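Local structure of putative glycosylhydrolase (Parabacteroides distasonis, 3S5Q) at residues C114-V128 and L151-W164. The protein is a putative glycoside hydrolase of the 3-keto-disaccharide hydrolase family, with a concanavalin A-like fold, and probably hydrolyses a carbohydrate substrate. Sequence-based numbering, arbitrary orientation. Where two conformers were deposited one is given.
With EDO (1,2-ethanediol), chain E.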
ATOM      1  N   CYS A 114       7.453   6.365   1.952  1.00 20.92           N
ATOM      2  CA  CYS A 114       7.125   5.054   1.315  1.00 20.67           C
ATOM      3  C   CYS A 114       7.238   3.825   2.204  1.00 20.53           C
ATOM      4  O   CYS A 114       8.260   3.623   2.870  1.00 20.04           O
ATOM      5  CB  CYS A 114       8.002   4.848   0.082  1.00 22.34           C
ATOM      6  SG  CYS A 114       7.264   3.683  -1.044  1.00 21.80           S
ATOM      7  N   GLY A 115       6.190   2.983   2.217  1.00 19.01           N
ATOM      8  CA  GLY A 115       6.232   1.759   3.014  1.00 19.04           C
ATOM      9  C   GLY A 115       5.783   1.927   4.450  1.00 18.20           C
ATOM     10  O   GLY A 115       5.585   0.933   5.180  1.00 17.31           O
ATOM     11  N   SER A 116       5.591   3.179   4.874  1.00 18.14           N
ATOM     12  CA  SER A 116       5.172   3.433   6.246  0.50 17.60           C
ATOM     13  C   SER A 116       3.729   2.986   6.425  1.00 17.12           C
ATOM     14  O   SER A 116       2.934   2.980   5.469  1.00 17.24           O
ATOM     15  CB  SER A 116       5.297   4.920   6.599  0.50 18.40           C
ATOM     16  OG  SER A 116       4.457   5.715   5.785  0.50 17.84           O
ATOM     17  N   ILE A 117       3.391   2.608   7.657  1.00 17.20           N
ATOM     18  CA  ILE A 117       2.007   2.583   8.101  1.00 16.49           C
ATOM     19  C   ILE A 117       1.833   4.067   8.372  1.00 17.70           C
ATOM     20  O   ILE A 117       2.331   4.611   9.370  1.00 17.99           O
ATOM     21  CB  ILE A 117       1.835   1.726   9.345  1.00 18.23           C
ATOM     22  CG1 ILE A 117       2.123   0.252   8.999  1.00 16.53           C
ATOM     23  CG2 ILE A 117       0.414   1.893   9.979  1.00 16.04           C
ATOM     24  CD1 ILE A 117       2.342  -0.626  10.202  1.00 19.08           C
ATOM     25  N   TYR A 118       1.248   4.743   7.400  1.00 17.60           N
ATOM     26  CA  TYR A 118       1.284   6.206   7.287  1.00 18.96           C
ATOM     27  C   TYR A 118       0.913   6.896   8.618  1.00 18.02           C
ATOM     28  O   TYR A 118      -0.127   6.617   9.182  1.00 17.48           O
ATOM     29  CB  TYR A 118       0.339   6.662   6.147  1.00 19.40           C
ATOM     30  CG  TYR A 118       0.296   8.144   5.978  1.00 20.26           C
ATOM     31  CD1 TYR A 118       1.341   8.809   5.357  1.00 21.57           C
ATOM     32  CD2 TYR A 118      -0.782   8.900   6.456  1.00 23.74           C
ATOM     33  CE1 TYR A 118       1.350  10.150   5.215  1.00 22.91           C
ATOM     34  CE2 TYR A 118      -0.791  10.309   6.297  1.00 24.09           C
ATOM     35  CZ  TYR A 118       0.283  10.917   5.673  1.00 24.09           C
ATOM     36  OH  TYR A 118       0.325  12.293   5.485  1.00 25.89           O
ATOM     37  N   GLY A 119       1.791   7.788   9.091  1.00 19.02           N
ATOM     38  CA  GLY A 119       1.525   8.615  10.287  1.00 18.27           C
ATOM     39  C   GLY A 119       1.714   7.890  11.616  1.00 18.31           C
ATOM     40  O   GLY A 119       1.616   8.531  12.684  1.00 18.46           O
ATOM     41  N   HIS A 120       2.044   6.587  11.558  1.00 17.33           N
ATOM     42  CA  HIS A 120       2.176   5.731  12.729  1.00 17.35           C
ATOM     43  C   HIS A 120       3.529   5.022  12.898  1.00 16.88           C
ATOM     44  O   HIS A 120       4.044   4.926  14.021  1.00 16.84           O
ATOM     45  CB  HIS A 120       1.017   4.668  12.762  1.00 17.21           C
ATOM     46  CG  HIS A 120      -0.356   5.299  12.838  1.00 17.26           C
ATOM     47  ND1 HIS A 120      -0.929   5.978  11.772  1.00 13.57           N
ATOM     48  CD2 HIS A 120      -1.248   5.382  13.864  1.00 19.21           C
ATOM     49  CE1 HIS A 120      -2.110   6.453  12.144  1.00 14.38           C
ATOM     50  NE2 HIS A 120      -2.340   6.086  13.405  1.00 15.98           N
ATOM     51  N   LYS A 121       4.057   4.451  11.826  1.00 17.55           N
ATOM     52  CA  LYS A 121       5.362   3.775  11.885  1.00 18.75           C
ATOM     53  C   LYS A 121       6.036   3.767  10.523  1.00 18.32           C
ATOM     54  O   LYS A 121       5.447   3.299   9.523  1.00 17.77           O
ATOM     55  CB  LYS A 121       5.227   2.342  12.425  1.00 19.86           C
ATOM     56  CG  LYS A 121       6.641   1.685  12.580  1.00 24.05           C
ATOM     57  CD  LYS A 121       6.696   0.583  13.536  1.00 25.98           C
ATOM     58  CE  LYS A 121       8.138   0.264  13.967  1.00 25.19           C
ATOM     59  NZ  LYS A 121       8.218  -1.087  14.706  1.00 25.26           N
ATOM     60  N   GLY A 122       7.265   4.303  10.492  1.00 18.88           N
ATOM     61  CA  GLY A 122       8.060   4.381   9.268  1.00 18.88           C
ATOM     62  C   GLY A 122       8.948   3.166   8.975  1.00 19.65           C
ATOM     63  O   GLY A 122       9.056   2.245   9.775  1.00 18.57           O
ATOM     64  N   ALA A 123       9.615   3.194   7.818  1.00 20.66           N
ATOM     65  CA  ALA A 123      10.533   2.129   7.424  1.00 21.67           C
ATOM     66  C   ALA A 123      11.792   2.058   8.314  1.00 22.53           C
ATOM     67  O   ALA A 123      12.275   3.074   8.868  1.00 22.24           O
ATOM     68  CB  ALA A 123      10.918   2.253   5.945  1.00 21.69           C
ATOM     69  N   ASN A 124      12.331   0.854   8.464  1.00 23.63           N
ATOM     70  CA  ASN A 124      13.544   0.725   9.259  1.00 24.66           C
ATOM     71  C   ASN A 124      14.809   1.137   8.492  1.00 26.26           C
ATOM     72  O   ASN A 124      15.908   1.194   9.073  1.00 28.60           O
ATOM     73  CB  ASN A 124      13.646  -0.643   9.937  1.00 24.92           C
ATOM     74  CG  ASN A 124      13.689  -1.810   8.973  1.00 25.98           C
ATOM     75  OD1 ASN A 124      13.924  -1.668   7.754  1.00 22.09           O
ATOM     76  ND2 ASN A 124      13.450  -3.008   9.529  1.00 28.13           N
ATOM     77  N   GLU A 125      14.631   1.515   7.228  1.00 26.34           N
ATOM     78  CA  GLU A 125      15.714   1.832   6.327  1.00 27.78           C
ATOM     79  C   GLU A 125      15.114   2.747   5.263  1.00 27.20           C
ATOM     80  O   GLU A 125      14.070   2.409   4.695  1.00 27.17           O
ATOM     81  CB  GLU A 125      16.229   0.556   5.666  1.00 28.51           C
ATOM     82  CG  GLU A 125      17.452   0.770   4.791  1.00 32.03           C
ATOM     83  CD  GLU A 125      17.981  -0.538   4.198  1.00 37.17           C
ATOM     84  OE1 GLU A 125      17.506  -1.632   4.617  1.00 40.80           O
ATOM     85  OE2 GLU A 125      18.862  -0.465   3.306  1.00 40.80           O
ATOM     86  N   GLN A 126      15.742   3.903   5.038  1.00 26.71           N
ATOM     87  CA  GLN A 126      15.217   4.887   4.105  1.00 26.37           C
ATOM     88  C   GLN A 126      15.633   4.560   2.676  1.00 26.63           C
ATOM     89  O   GLN A 126      16.647   3.878   2.438  1.00 26.29           O
ATOM     90  CB  GLN A 126      15.657   6.317   4.478  1.00 26.69           C
ATOM     91  CG  GLN A 126      15.112   6.818   5.827  1.00 29.01           C
ATOM     92  CD  GLN A 126      13.585   6.763   5.919  1.00 29.27           C
ATOM     93  OE1 GLN A 126      12.898   7.474   5.183  1.00 32.34           O
ATOM     94  NE2 GLN A 126      13.057   5.906   6.800  1.00 29.61           N
ATOM     95  N   LEU A 127      14.853   5.086   1.727  1.00 26.11           N
ATOM     96  CA  LEU A 127      15.180   5.005   0.273  1.00 25.80           C
ATOM     97  C   LEU A 127      15.293   3.548  -0.215  1.00 24.89           C
ATOM     98  O   LEU A 127      16.065   3.199  -1.118  1.00 23.13           O
ATOM     99  CB  LEU A 127      16.423   5.819  -0.055  1.00 26.87           C
ATOM    100  CG  LEU A 127      16.206   7.330   0.150  1.00 28.05           C
ATOM    101  CD1 LEU A 127      17.554   8.048   0.081  1.00 28.18           C
ATOM    102  CD2 LEU A 127      15.228   7.909  -0.891  1.00 27.45           C
ATOM    103  N   VAL A 128      14.431   2.712   0.358  1.00 24.04           N
ATOM    104  CA  VAL A 128      14.248   1.325  -0.113  1.00 23.97           C
ATOM    105  C   VAL A 128      13.436   1.250  -1.405  1.00 24.38           C
ATOM    106  O   VAL A 128      13.661   0.336  -2.224  1.00 25.55           O
ATOM    107  CB  VAL A 128      13.669   0.440   0.992  1.00 22.98           C
ATOM    108  CG1 VAL A 128      13.181  -0.918   0.454  1.00 20.74           C
ATOM    109  CG2 VAL A 128      14.747   0.248   2.048  1.00 21.85           C
ATOM    110  N   LEU A 151       9.416  -4.585   1.205  1.00 19.80           N
ATOM    111  CA  LEU A 151       9.595  -3.721   0.042  1.00 19.20           C
ATOM    112  C   LEU A 151      10.946  -3.992  -0.587  1.00 20.51           C
ATOM    113  O   LEU A 151      12.011  -3.855   0.070  1.00 20.59           O
ATOM    114  CB  LEU A 151       9.424  -2.231   0.375  1.00 18.55           C
ATOM    115  CG  LEU A 151       9.546  -1.203  -0.782  1.00 20.48           C
ATOM    116  CD1 LEU A 151       8.425  -1.351  -1.829  1.00 20.47           C
ATOM    117  CD2 LEU A 151       9.552   0.255  -0.241  1.00 21.93           C
ATOM    118  N   ASN A 152      10.882  -4.360  -1.864  1.00 20.31           N
ATOM    119  CA  ASN A 152      12.057  -4.757  -2.675  1.00 21.91           C
ATOM    120  C   ASN A 152      12.992  -5.694  -1.916  1.00 22.52           C
ATOM    121  O   ASN A 152      14.221  -5.488  -1.838  1.00 22.96           O
ATOM    122  CB  ASN A 152      12.742  -3.485  -3.190  1.00 21.79           C
ATOM    123  CG  ASN A 152      11.764  -2.624  -3.985  1.00 22.98           C
ATOM    124  OD1 ASN A 152      10.920  -3.182  -4.699  1.00 21.26           O
ATOM    125  ND2 ASN A 152      11.833  -1.288  -3.838  1.00 23.79           N
ATOM    126  N   GLY A 153      12.368  -6.706  -1.337  1.00 22.96           N
ATOM    127  CA  GLY A 153      13.073  -7.782  -0.619  1.00 23.67           C
ATOM    128  C   GLY A 153      13.552  -7.461   0.783  1.00 23.43           C
ATOM    129  O   GLY A 153      14.283  -8.252   1.374  1.00 23.91           O
ATOM    130  N   LYS A 154      13.188  -6.285   1.307  1.00 22.47           N
ATOM    131  CA  LYS A 154      13.601  -5.882   2.628  1.00 22.21           C
ATOM    132  C   LYS A 154      12.390  -5.788   3.533  1.00 21.75           C
ATOM    133  O   LYS A 154      11.387  -5.197   3.170  1.00 20.56           O
ATOM    134  CB  LYS A 154      14.336  -4.546   2.543  1.00 23.14           C
ATOM    135  CG  LYS A 154      15.604  -4.642   1.705  1.00 26.12           C
ATOM    136  CD  LYS A 154      16.455  -3.416   1.899  1.00 31.72           C
ATOM    137  CE  LYS A 154      17.862  -3.575   1.291  1.00 34.58           C
ATOM    138  NZ  LYS A 154      18.814  -2.482   1.734  1.00 38.16           N
ATOM    139  N   HIS A 155      12.486  -6.402   4.711  1.00 22.65           N
ATOM    140  CA  HIS A 155      11.433  -6.329   5.737  1.00 23.60           C
ATOM    141  C   HIS A 155      11.503  -4.987   6.493  1.00 23.33           C
ATOM    142  O   HIS A 155      12.198  -4.871   7.512  1.00 24.34           O
ATOM    143  CB  HIS A 155      11.602  -7.518   6.694  1.00 24.11           C
ATOM    144  CG  HIS A 155      10.530  -7.649   7.724  1.00 25.66           C
ATOM    145  ND1 HIS A 155      10.698  -8.415   8.855  1.00 25.62           N
ATOM    146  CD2 HIS A 155       9.284  -7.121   7.802  1.00 26.74           C
ATOM    147  CE1 HIS A 155       9.585  -8.375   9.573  1.00 27.89           C
ATOM    148  NE2 HIS A 155       8.718  -7.583   8.966  1.00 25.11           N
ATOM    149  N   ILE A 156      10.816  -3.966   5.966  1.00 21.91           N
ATOM    150  CA  ILE A 156      10.989  -2.605   6.469  1.00 20.84           C
ATOM    151  C   ILE A 156      10.093  -2.250   7.676  1.00 19.79           C
ATOM    152  O   ILE A 156      10.416  -1.344   8.451  1.00 19.13           O
ATOM    153  CB  ILE A 156      10.821  -1.537   5.351  1.00 21.93           C
ATOM    154  CG1 ILE A 156       9.544  -1.757   4.556  1.00 20.09           C
ATOM    155  CG2 ILE A 156      12.066  -1.514   4.412  1.00 21.46           C
ATOM    156  CD1 ILE A 156       9.109  -0.493   3.759  1.00 20.49           C
ATOM    157  N   VAL A 157       8.965  -2.930   7.826  1.00 18.87           N
ATOM    158  CA  VAL A 157       8.036  -2.585   8.901  1.00 19.19           C
ATOM    159  C   VAL A 157       7.475  -3.839   9.504  1.00 20.12           C
ATOM    160  O   VAL A 157       7.091  -4.769   8.801  1.00 20.26           O
ATOM    161  CB  VAL A 157       6.860  -1.617   8.423  1.00 19.48           C
ATOM    162  CG1 VAL A 157       5.907  -1.195   9.610  1.00 20.53           C
ATOM    163  CG2 VAL A 157       7.389  -0.419   7.720  1.00 19.01           C
ATOM    164  N   SER A 158       7.460  -3.860  10.828  1.00 21.04           N
ATOM    165  CA  SER A 158       6.771  -4.890  11.600  1.00 21.69           C
ATOM    166  C   SER A 158       6.112  -4.103  12.720  1.00 22.14           C
ATOM    167  O   SER A 158       6.785  -3.353  13.441  1.00 23.23           O
ATOM    168  CB  SER A 158       7.725  -5.937  12.157  1.00 22.17           C
ATOM    169  OG  SER A 158       6.999  -7.056  12.673  1.00 24.81           O
ATOM    170  N   ALA A 159       4.800  -4.223  12.832  1.00 21.24           N
ATOM    171  CA  ALA A 159       4.058  -3.463  13.809  1.00 21.38           C
ATOM    172  C   ALA A 159       2.920  -4.295  14.395  1.00 20.91           C
ATOM    173  O   ALA A 159       2.234  -5.049  13.681  1.00 21.41           O
ATOM    174  CB  ALA A 159       3.570  -2.110  13.151  1.00 21.05           C
ATOM    175  N   ASN A 160       2.767  -4.214  15.716  1.00 20.09           N
ATOM    176  CA  ASN A 160       1.624  -4.811  16.403  1.00 20.38           C
ATOM    177  C   ASN A 160       0.672  -3.671  16.814  1.00 19.30           C
ATOM    178  O   ASN A 160       1.022  -2.846  17.685  1.00 18.26           O
ATOM    179  CB  ASN A 160       2.125  -5.582  17.611  1.00 20.76           C
ATOM    180  CG  ASN A 160       1.009  -6.106  18.488  1.00 23.84           C
ATOM    181  OD1 ASN A 160      -0.181  -6.131  18.110  1.00 22.04           O
ATOM    182  ND2 ASN A 160       1.396  -6.552  19.682  1.00 30.45           N
ATOM    183  N   LEU A 161      -0.492  -3.622  16.156  1.00 18.39           N
ATOM    184  CA  LEU A 161      -1.414  -2.493  16.267  1.00 18.37           C
ATOM    185  C   LEU A 161      -1.922  -2.337  17.692  1.00 17.16           C
ATOM    186  O   LEU A 161      -2.326  -1.252  18.077  1.00 17.00           O
ATOM    187  CB  LEU A 161      -2.601  -2.604  15.290  1.00 17.98           C
ATOM    188  CG  LEU A 161      -2.316  -2.529  13.766  1.00 18.61           C
ATOM    189  CD1 LEU A 161      -3.653  -2.686  13.036  1.00 19.56           C
ATOM    190  CD2 LEU A 161      -1.578  -1.264  13.318  1.00 20.39           C
ATOM    191  N   ALA A 162      -1.825  -3.403  18.482  1.00 17.73           N
ATOM    192  CA  ALA A 162      -2.188  -3.352  19.889  1.00 18.42           C
ATOM    193  C   ALA A 162      -1.389  -2.321  20.693  1.00 19.03           C
ATOM    194  O   ALA A 162      -1.864  -1.872  21.711  1.00 18.73           O
ATOM    195  CB  ALA A 162      -2.071  -4.739  20.536  1.00 19.00           C
ATOM    196  N   ASP A 163      -0.179  -1.977  20.238  1.00 19.27           N
ATOM    197  CA  ASP A 163       0.677  -0.985  20.894  1.00 20.20           C
ATOM    198  C   ASP A 163       0.131   0.459  20.752  1.00 19.69           C
ATOM    199  O   ASP A 163       0.480   1.335  21.540  1.00 18.94           O
ATOM    200  CB  ASP A 163       2.106  -1.035  20.321  1.00 21.00           C
ATOM    201  CG  ASP A 163       2.814  -2.368  20.557  1.00 22.64           C
ATOM    202  OD1 ASP A 163       2.331  -3.200  21.340  1.00 25.56           O
ATOM    203  OD2 ASP A 163       3.885  -2.562  19.958  1.00 25.86           O
ATOM    204  N   TRP A 164      -0.700   0.700  19.733  1.00 19.71           N
ATOM    205  CA  TRP A 164      -1.260   2.014  19.457  1.00 19.16           C
ATOM    206  C   TRP A 164      -2.509   2.289  20.296  1.00 19.26           C
ATOM    207  O   TRP A 164      -3.619   2.385  19.776  1.00 18.96           O
ATOM    208  CB  TRP A 164      -1.521   2.176  17.976  1.00 18.00           C
ATOM    209  CG  TRP A 164      -0.265   2.642  17.247  1.00 17.57           C
ATOM    210  CD1 TRP A 164       0.051   3.920  16.919  1.00 18.99           C
ATOM    211  CD2 TRP A 164       0.867   1.833  16.851  1.00 17.43           C
ATOM    212  NE1 TRP A 164       1.301   3.972  16.308  1.00 19.33           N
ATOM    213  CE2 TRP A 164       1.824   2.701  16.268  1.00 20.55           C
ATOM    214  CE3 TRP A 164       1.170   0.467  16.953  1.00 16.95           C
ATOM    215  CZ2 TRP A 164       3.062   2.234  15.753  1.00 19.54           C
ATOM    216  CZ3 TRP A 164       2.391   0.012  16.481  1.00 17.23           C
ATOM    217  CH2 TRP A 164       3.321   0.892  15.877  1.00 20.79           C
TER
HETATM  218  C1  EDO E 303      11.134  -4.300  11.169  1.00 39.37           C
HETATM  219  O1  EDO E 303      11.736  -5.582  11.457  1.00 42.88           O
HETATM  220  C2  EDO E 303      11.203  -3.276  12.314  1.00 36.73           C
HETATM  221  O2  EDO E 303      10.112  -2.334  12.237  1.00 32.21           O
HETATM  222  O   HOH W   1      10.100   0.087  10.955  1.00 30.91           O
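Asn124 joins the loop 114-128 to the edge of strand 154-160 with two hydrogen bonds. Its backbone N donates to Ile156 O (2.9 Å) in the carbonyl plane. With chi1 at 61°, CG sits between the backbone N and carbonyl carbon, and ND2 turns back to His155 O (3.0 Å). The extended chain of Lys121 reaches across to the strand, and NZ meets Ser158 O nearly head-on (C=O...N angle 167°). A water donates to both Gly122 O and Ile156 O and also bonds to O2 of a 1,2-ethanediol, probably from the crystallisation liquor. At the hairpin, Lys154 NZ forms a salt bridge with the syn side of Glu125 OE2 (2.6 Å). Asn152 ND2 donates to Val128 O, which lies in its amide plane; Asn152 OD1 accepts from Arg137 N.

The type I' turn from Leu151 to Lys154 links strands 146-151 and 154-160. They belong to an antiparallel sheet of the concanavalin A-like fold, and the loop 114-128 lies alongside the outer edge of strand 154-160. A classic bulge places Ile156 and Val157 opposite Ile149.

The apolar part of the contact is made largely by Ile117, Val128, Ile156 and Val157. Ile117 CD1 touches both Ala159 CB (3.5 Å) and Val157 CG1. Ile156 CD1 packs directly on Gly115 CA (3.7 Å), which carries no side chain there. Val128 CG1 packs on Leu151 CG (3.8 Å), and its CG2 meets Ile156 CG2. Val157 CG2 lies against Gly115 O, a buried oxygen without a polar partner.

The His120 and Trp164 rings meet obliquely, planes at 55°. His120 also stacks on Tyr184, and its ND1 donates to Tyr118 O. Trp164 NE1 bonds to Asn170 OD1.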